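Local atomic coordinates of putative aminotransferase (Actinomadura melliaura, PDB entry 4ZWV), a protein that probably acts as a pyridoxal 5'-phosphate-dependent sugar aminotransferase in the biosynthesis of the aminopentose of the indolocarbazole AT2433. Residues 307-312 with 365-370; 315-320 with 346-351. One frame throughout, in Å; residues are numbered along the deposited sequence.

Contact 1: residues 307-312 with 365-370; sequences HRKMEA and VATIRS
K309 and M310 reach across to T367, I368 and S370 where helix 303-312 lies beside helix 358-369, the chain's last helix, in the C-terminal part of this DegT/DnrJ/EryC1-family aminotransferase. The two helices run roughly antiparallel, their short segments 10.3 Å apart at closest approach with directions 144° apart. At that spacing the side chains span the distance between the backbones, and M310 and T367 are the residues whose CA atoms come nearest.

K309 serves as the example. Its CB heads toward the opposite helix, and CG, set anti to the backbone N (chi1 -175°), passes T367 CG2 at 3.9 Å, the two side chains running alongside in opposing senses. A bend at chi2 (86°) turns CD, after which the chain is extended. CE comes to lie 3.7 Å from the backbone O of T367 and 3.4 Å from S370 OG, and NZ finishes the reach by donating a hydrogen bond to that same hydroxyl. NZ also has a weak bond to G371 O, and W372 packs against the lysine.

Next to this polar end the contact is apolar. The selenomethionine M310, bent at chi2 and chi3, brings its terminal CE to 3.6 Å from T367 CG2 and 3.7 Å from I368 CG1. T367 thus offers its methyl to both M310 and K309, while its hydroxyl bonds back to H363 O within its own helix. The contact therefore passes from buried apolar groups to a polar end where the last helix finishes. There S370 OG takes the lysine's N-H and donates its own hydrogen bond to T367 O at 2.7 Å, reaching that oxygen from the same face of the carbonyl plane as S370 N.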
ATOM      1  N   HIS A 307     -11.623 -15.000  30.734  1.00 20.09           N
ATOM      2  CA  HIS A 307     -11.039 -15.521  29.504  1.00 20.17           C
ATOM      3  C   HIS A 307     -11.056 -17.052  29.475  1.00 20.46           C
ATOM      4  O   HIS A 307     -11.431 -17.648  28.467  1.00 22.16           O
ATOM      5  CB  HIS A 307      -9.607 -15.009  29.333  1.00 21.66           C
ATOM      6  CG  HIS A 307      -9.528 -13.571  28.929  1.00 20.04           C
ATOM      7  ND1 HIS A 307      -8.393 -12.809  29.108  1.00 24.14           N
ATOM      8  CD2 HIS A 307     -10.441 -12.757  28.349  1.00 20.79           C
ATOM      9  CE1 HIS A 307      -8.611 -11.586  28.656  1.00 21.25           C
ATOM     10  NE2 HIS A 307      -9.847 -11.529  28.187  1.00 20.44           N
ATOM     11  N   ARG A 308     -10.661 -17.679  30.579  1.00 21.32           N
ATOM     12  CA  ARG A 308     -10.651 -19.136  30.662  1.00 21.19           C
ATOM     13  C   ARG A 308     -12.061 -19.702  30.489  1.00 22.77           C
ATOM     14  O   ARG A 308     -12.242 -20.746  29.865  1.00 24.79           O
ATOM     15  CB  ARG A 308     -10.029 -19.593  31.986  1.00 21.06           C
ATOM     16  CG  ARG A 308      -8.525 -19.337  32.057  1.00 29.10           C
ATOM     17  CD  ARG A 308      -7.864 -20.007  33.258  1.00 30.01           C
ATOM     18  NE  ARG A 308      -8.294 -19.436  34.533  1.00 32.75           N
ATOM     19  CZ  ARG A 308      -7.692 -18.408  35.124  1.00 29.82           C
ATOM     20  NH1 ARG A 308      -6.634 -17.844  34.556  1.00 35.10           N
ATOM     21  NH2 ARG A 308      -8.143 -17.945  36.284  1.00 38.48           N
ATOM     22  N   LYS A 309     -13.052 -19.006  31.034  1.00 23.31           N
ATOM     23  CA  LYS A 309     -14.453 -19.395  30.883  1.00 23.49           C
ATOM     24  C   LYS A 309     -14.900 -19.343  29.422  1.00 21.38           C
ATOM     25  O   LYS A 309     -15.518 -20.279  28.922  1.00 24.16           O
ATOM     26  CB  LYS A 309     -15.351 -18.490  31.728  1.00 25.90           C
ATOM     27  CG  LYS A 309     -16.820 -18.882  31.729  1.00 24.89           C
ATOM     28  CD  LYS A 309     -17.112 -19.931  32.792  1.00 26.40           C
ATOM     29  CE  LYS A 309     -18.576 -20.359  32.748  1.00 29.83           C
ATOM     30  NZ  LYS A 309     -18.977 -21.080  33.986  1.00 32.03           N
HETATM   31  N   MSE A 310     -14.602 -18.237  28.745  1.00 19.72           N
HETATM   32  CA  MSE A 310     -14.966 -18.094  27.339  1.00 19.40           C
HETATM   33  C   MSE A 310     -14.301 -19.173  26.489  1.00 22.11           C
HETATM   34  O   MSE A 310     -14.961 -19.827  25.685  1.00 22.51           O
HETATM   35  CB  MSE A 310     -14.585 -16.712  26.809  1.00 20.58           C
HETATM   36  CG  MSE A 310     -15.302 -15.535  27.469  1.00 21.06           C
HETATM   37 SE   MSE A 310     -17.255 -15.643  27.386  0.60 25.28          SE
HETATM   38  CE  MSE A 310     -17.578 -16.115  29.243  1.00 25.73           C
ATOM     39  N   GLU A 311     -12.998 -19.351  26.681  1.00 21.71           N
ATOM     40  CA  GLU A 311     -12.232 -20.357  25.941  1.00 22.49           C
ATOM     41  C   GLU A 311     -12.837 -21.752  26.091  1.00 26.06           C
ATOM     42  O   GLU A 311     -13.001 -22.468  25.103  1.00 25.67           O
ATOM     43  CB  GLU A 311     -10.770 -20.360  26.405  1.00 23.28           C
ATOM     44  CG  GLU A 311     -10.008 -19.102  26.008  1.00 24.01           C
ATOM     45  CD  GLU A 311      -8.703 -18.923  26.772  1.00 40.54           C
ATOM     46  OE1 GLU A 311      -8.389 -19.772  27.635  1.00 44.09           O
ATOM     47  OE2 GLU A 311      -7.994 -17.925  26.511  1.00 37.97           O
ATOM     48  N   ALA A 312     -13.180 -22.124  27.322  1.00 23.48           N
ATOM     49  CA  ALA A 312     -13.747 -23.449  27.599  1.00 24.17           C
ATOM     50  C   ALA A 312     -15.120 -23.623  26.950  1.00 26.71           C
ATOM     51  O   ALA A 312     -15.547 -24.743  26.662  1.00 29.12           O
ATOM     52  CB  ALA A 312     -13.843 -23.678  29.098  1.00 26.04           C
ATOM     53  N   VAL A 365     -24.514 -15.486  26.221  1.00 19.27           N
ATOM     54  CA  VAL A 365     -25.188 -14.927  27.389  1.00 21.23           C
ATOM     55  C   VAL A 365     -25.281 -15.927  28.536  1.00 22.63           C
ATOM     56  O   VAL A 365     -24.990 -15.582  29.680  1.00 25.29           O
ATOM     57  CB  VAL A 365     -26.602 -14.429  27.027  1.00 19.87           C
ATOM     58  CG1 VAL A 365     -27.435 -14.182  28.284  1.00 25.77           C
ATOM     59  CG2 VAL A 365     -26.499 -13.168  26.179  1.00 21.19           C
ATOM     60  N   ALA A 366     -25.661 -17.166  28.231  1.00 22.40           N
ATOM     61  CA  ALA A 366     -25.803 -18.189  29.264  1.00 24.23           C
ATOM     62  C   ALA A 366     -24.465 -18.488  29.934  1.00 24.25           C
ATOM     63  O   ALA A 366     -24.396 -18.698  31.150  1.00 26.93           O
ATOM     64  CB  ALA A 366     -26.391 -19.461  28.672  1.00 26.11           C
ATOM     65  N   THR A 367     -23.402 -18.498  29.135  1.00 23.17           N
ATOM     66  CA  THR A 367     -22.069 -18.761  29.654  1.00 21.53           C
ATOM     67  C   THR A 367     -21.637 -17.651  30.610  1.00 22.66           C
ATOM     68  O   THR A 367     -21.208 -17.924  31.729  1.00 27.33           O
ATOM     69  CB  THR A 367     -21.044 -18.912  28.510  1.00 22.49           C
ATOM     70  OG1 THR A 367     -21.390 -20.055  27.717  1.00 27.32           O
ATOM     71  CG2 THR A 367     -19.643 -19.104  29.068  1.00 24.43           C
ATOM     72  N   ILE A 368     -21.771 -16.403  30.175  1.00 21.89           N
ATOM     73  CA  ILE A 368     -21.420 -15.267  31.018  1.00 21.92           C
ATOM     74  C   ILE A 368     -22.252 -15.228  32.303  1.00 23.29           C
ATOM     75  O   ILE A 368     -21.712 -15.035  33.397  1.00 22.65           O
ATOM     76  CB  ILE A 368     -21.589 -13.938  30.251  1.00 19.16           C
ATOM     77  CG1 ILE A 368     -20.557 -13.843  29.124  1.00 20.57           C
ATOM     78  CG2 ILE A 368     -21.433 -12.742  31.183  1.00 18.99           C
ATOM     79  CD1 ILE A 368     -20.759 -12.651  28.216  1.00 20.37           C
ATOM     80  N   ARG A 369     -23.557 -15.456  32.189  1.00 21.38           N
ATOM     81  CA  ARG A 369     -24.423 -15.342  33.362  1.00 24.43           C
ATOM     82  C   ARG A 369     -24.225 -16.477  34.371  1.00 26.87           C
ATOM     83  O   ARG A 369     -24.680 -16.376  35.508  1.00 30.46           O
ATOM     84  CB  ARG A 369     -25.899 -15.268  32.938  1.00 23.27           C
ATOM     85  CG  ARG A 369     -26.249 -13.965  32.221  1.00 23.83           C
ATOM     86  CD  ARG A 369     -27.753 -13.741  32.098  1.00 32.16           C
ATOM     87  NE  ARG A 369     -28.326 -13.299  33.369  1.00 29.82           N
ATOM     88  CZ  ARG A 369     -28.533 -12.028  33.706  1.00 25.98           C
ATOM     89  NH1 ARG A 369     -28.238 -11.050  32.859  1.00 28.82           N
ATOM     90  NH2 ARG A 369     -29.058 -11.732  34.891  1.00 30.57           N
ATOM     91  N   SER A 370     -23.538 -17.540  33.965  1.00 27.51           N
ATOM     92  CA  SER A 370     -23.267 -18.651  34.868  1.00 31.09           C
ATOM     93  C   SER A 370     -22.048 -18.381  35.755  1.00 32.69           C
ATOM     94  O   SER A 370     -21.753 -19.169  36.656  1.00 32.74           O
ATOM     95  CB  SER A 370     -23.063 -19.954  34.085  1.00 29.37           C
ATOM     96  OG  SER A 370     -21.843 -19.948  33.365  1.00 31.28           O
TER

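Contact 2: residues 315-320 with 346-351; sequences IMAGLV and RMVSLP
With OG anti to its carbonyl carbon (chi1 -60°), S349 holds its hydroxyl 4.0 Å from V320 CG2, while I315, its CG2 anti to the backbone N, sets that methyl against P351 CD. Between these ends lies a single antiparallel bridge, the hydrogen-bonded pair G318 and S349, by which 315-320 joins edge strand 347-350 of the small antiparallel sheet. S349 N donates to G318 O at 2.8 Å; G318 N returns a longer bond to S349 O, which A317 CA also approaches. At G318's backbone angles a side chain would collide with the carbonyl O of A317. A317 CB packs on L350 CD2, and L319 CD2 on M347 CG. P351 CG and CD each lie 3.2 Å from M316 O, a buried oxygen without a partner in the model. An alanine in place of P351 would remove CG and CD, and would probably leave I315 CG2 without its partner on the strand side and open a gap beside M316 O. V320's side chain lies about 4 Å from that of H164, a pyridoxal 5'-phosphate-binding residue. A water accepts from V320 N and donates to S349 OG; held by D297 OD1 and this water, the hydroxyl ties the V320 backbone N-H to the sheet.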
ATOM      1  N   ILE A 315     -15.910 -19.704  22.948  1.00 19.63           N
ATOM      2  CA  ILE A 315     -16.234 -18.330  22.579  1.00 20.43           C
ATOM      3  C   ILE A 315     -14.949 -17.523  22.482  1.00 18.84           C
ATOM      4  O   ILE A 315     -14.186 -17.462  23.437  1.00 23.45           O
ATOM      5  CB  ILE A 315     -17.186 -17.668  23.607  1.00 17.34           C
ATOM      6  CG1 ILE A 315     -18.495 -18.454  23.713  1.00 19.10           C
ATOM      7  CG2 ILE A 315     -17.436 -16.210  23.230  1.00 19.41           C
ATOM      8  CD1 ILE A 315     -19.278 -18.179  25.000  1.00 19.26           C
HETATM    9  N   MSE A 316     -14.689 -16.930  21.322  1.00 16.51           N
HETATM   10  CA  MSE A 316     -13.490 -16.124  21.151  1.00 16.86           C
HETATM   11  C   MSE A 316     -13.740 -14.736  21.710  1.00 19.29           C
HETATM   12  O   MSE A 316     -14.635 -14.036  21.248  1.00 19.50           O
HETATM   13  CB  MSE A 316     -13.087 -16.040  19.681  1.00 18.30           C
HETATM   14  CG  MSE A 316     -11.817 -15.246  19.456  1.00 21.15           C
HETATM   15 SE   MSE A 316     -11.345 -15.189  17.575  0.49 25.47          SE
HETATM   16  CE  MSE A 316     -11.064 -17.096  17.292  1.00 36.82           C
ATOM     17  N   ALA A 317     -12.934 -14.340  22.690  1.00 16.57           N
ATOM     18  CA  ALA A 317     -13.129 -13.067  23.374  1.00 16.38           C
ATOM     19  C   ALA A 317     -11.782 -12.488  23.786  1.00 16.78           C
ATOM     20  O   ALA A 317     -10.915 -13.211  24.274  1.00 22.11           O
ATOM     21  CB  ALA A 317     -14.034 -13.261  24.593  1.00 20.16           C
ATOM     22  N   GLY A 318     -11.596 -11.188  23.584  1.00 15.27           N
ATOM     23  CA  GLY A 318     -10.351 -10.567  23.992  1.00 16.13           C
ATOM     24  C   GLY A 318     -10.172  -9.171  23.447  1.00 15.25           C
ATOM     25  O   GLY A 318     -11.133  -8.417  23.321  1.00 16.06           O
ATOM     26  N   LEU A 319      -8.924  -8.838  23.132  1.00 15.91           N
ATOM     27  CA  LEU A 319      -8.577  -7.520  22.640  1.00 16.66           C
ATOM     28  C   LEU A 319      -8.517  -7.500  21.120  1.00 16.96           C
ATOM     29  O   LEU A 319      -8.114  -8.476  20.492  1.00 18.37           O
ATOM     30  CB  LEU A 319      -7.224  -7.088  23.205  1.00 16.89           C
ATOM     31  CG  LEU A 319      -7.097  -6.954  24.717  1.00 16.77           C
ATOM     32  CD1 LEU A 319      -5.631  -6.802  25.103  1.00 23.50           C
ATOM     33  CD2 LEU A 319      -7.901  -5.756  25.185  1.00 19.12           C
ATOM     34  N   VAL A 320      -8.900  -6.371  20.538  1.00 15.65           N
ATOM     35  CA  VAL A 320      -8.697  -6.134  19.122  1.00 14.96           C
ATOM     36  C   VAL A 320      -7.204  -5.894  18.864  1.00 17.11           C
ATOM     37  O   VAL A 320      -6.643  -6.380  17.884  1.00 19.74           O
ATOM     38  CB  VAL A 320      -9.552  -4.935  18.637  1.00 18.37           C
ATOM     39  CG1 VAL A 320      -9.246  -4.601  17.178  1.00 22.57           C
ATOM     40  CG2 VAL A 320     -11.035  -5.235  18.831  1.00 22.06           C
ATOM     41  N   ARG A 346      -9.585  -4.646  32.337  1.00 16.61           N
ATOM     42  CA  ARG A 346     -10.958  -5.120  32.491  1.00 16.04           C
ATOM     43  C   ARG A 346     -11.667  -5.348  31.165  1.00 18.14           C
ATOM     44  O   ARG A 346     -12.583  -6.165  31.076  1.00 17.29           O
ATOM     45  CB  ARG A 346     -11.764  -4.130  33.328  1.00 17.23           C
ATOM     46  CG  ARG A 346     -11.306  -4.042  34.773  1.00 17.95           C
ATOM     47  CD  ARG A 346     -11.817  -2.764  35.419  1.00 27.13           C
ATOM     48  NE  ARG A 346     -13.273  -2.736  35.441  1.00 25.97           N
ATOM     49  CZ  ARG A 346     -14.002  -1.647  35.229  1.00 30.05           C
ATOM     50  NH1 ARG A 346     -13.413  -0.485  34.959  1.00 28.47           N
ATOM     51  NH2 ARG A 346     -15.323  -1.723  35.276  1.00 32.15           N
HETATM   52  N   MSE A 347     -11.254  -4.630  30.132  1.00 15.41           N
HETATM   53  CA  MSE A 347     -12.012  -4.662  28.891  1.00 17.33           C
HETATM   54  C   MSE A 347     -11.889  -5.998  28.171  1.00 16.82           C
HETATM   55  O   MSE A 347     -10.824  -6.635  28.154  1.00 16.22           O
HETATM   56  CB  MSE A 347     -11.581  -3.521  27.963  1.00 18.48           C
HETATM   57  CG  MSE A 347     -10.146  -3.587  27.561  1.00 16.24           C
HETATM   58 SE   MSE A 347      -9.708  -2.107  26.365  1.00 36.10          SE
HETATM   59  CE  MSE A 347     -10.004  -0.612  27.529  1.00 23.92           C
ATOM     60  N   VAL A 348     -12.989  -6.418  27.563  0.74 13.33           N
ATOM     61  CA  VAL A 348     -13.000  -7.612  26.716  0.74 15.25           C
ATOM     62  C   VAL A 348     -14.056  -7.460  25.615  0.74 14.07           C
ATOM     63  O   VAL A 348     -15.168  -6.991  25.869  0.74 14.60           O
ATOM     64  CB  VAL A 348     -13.248  -8.898  27.542  0.74 18.35           C
ATOM     65  CG1 VAL A 348     -14.439  -8.738  28.457  0.74 19.47           C
ATOM     66  CG2 VAL A 348     -13.398 -10.120  26.623  0.74 14.28           C
ATOM     67  N   SER A 349     -13.678  -7.813  24.387  1.00 14.80           N
ATOM     68  CA  SER A 349     -14.556  -7.713  23.222  1.00 13.06           C
ATOM     69  C   SER A 349     -15.230  -9.060  22.979  1.00 14.87           C
ATOM     70  O   SER A 349     -14.569 -10.106  22.991  1.00 16.17           O
ATOM     71  CB  SER A 349     -13.772  -7.297  21.969  1.00 14.56           C
ATOM     72  OG  SER A 349     -13.142  -6.028  22.128  1.00 16.84           O
ATOM     73  N   LEU A 350     -16.539  -9.028  22.747  1.00 13.40           N
ATOM     74  CA  LEU A 350     -17.327 -10.237  22.515  1.00 14.58           C
ATOM     75  C   LEU A 350     -17.829 -10.317  21.075  1.00 14.57           C
ATOM     76  O   LEU A 350     -18.068  -9.294  20.437  1.00 13.58           O
ATOM     77  CB  LEU A 350     -18.520 -10.283  23.473  1.00 16.13           C
ATOM     78  CG  LEU A 350     -18.188 -10.252  24.964  1.00 17.73           C
ATOM     79  CD1 LEU A 350     -19.458 -10.173  25.791  1.00 21.00           C
ATOM     80  CD2 LEU A 350     -17.391 -11.487  25.329  1.00 23.33           C
ATOM     81  N   PRO A 351     -17.984 -11.541  20.551  1.00 15.22           N
ATOM     82  CA  PRO A 351     -18.539 -11.683  19.199  1.00 14.87           C
ATOM     83  C   PRO A 351     -19.951 -11.128  19.118  1.00 13.79           C
ATOM     84  O   PRO A 351     -20.768 -11.424  19.990  1.00 15.17           O
ATOM     85  CB  PRO A 351     -18.548 -13.201  18.975  1.00 15.24           C
ATOM     86  CG  PRO A 351     -17.546 -13.746  19.945  1.00 19.00           C
ATOM     87  CD  PRO A 351     -17.638 -12.843  21.147  1.00 14.74           C
TER
HETATM   88  O   HOH W   1     -10.785  -4.855  22.423  1.00 27.16           O

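Read from the N terminus, the chain leaves helix 303-312, turns at once into 315-320, passes through helix 338-344 to strand 347-350 and reaches helix 358-369, just before the C terminus. Contact 2 closes the inner loop when the strand meets 315-320; contact 1 closes the outer one when the last helix meets 307-312, so contact 2 lies inside the loop closed by contact 1. The two touch: M310 O probably accepts a hydrogen bond from I315 N at 2.9 Å, and I368 CD1 packs on L350 CD1. Together they join two helices, a loop and a sheet edge. R227 of the second subunit reaches segments of both, salt-bridged to E311 and hydrogen-bonded to A317 O.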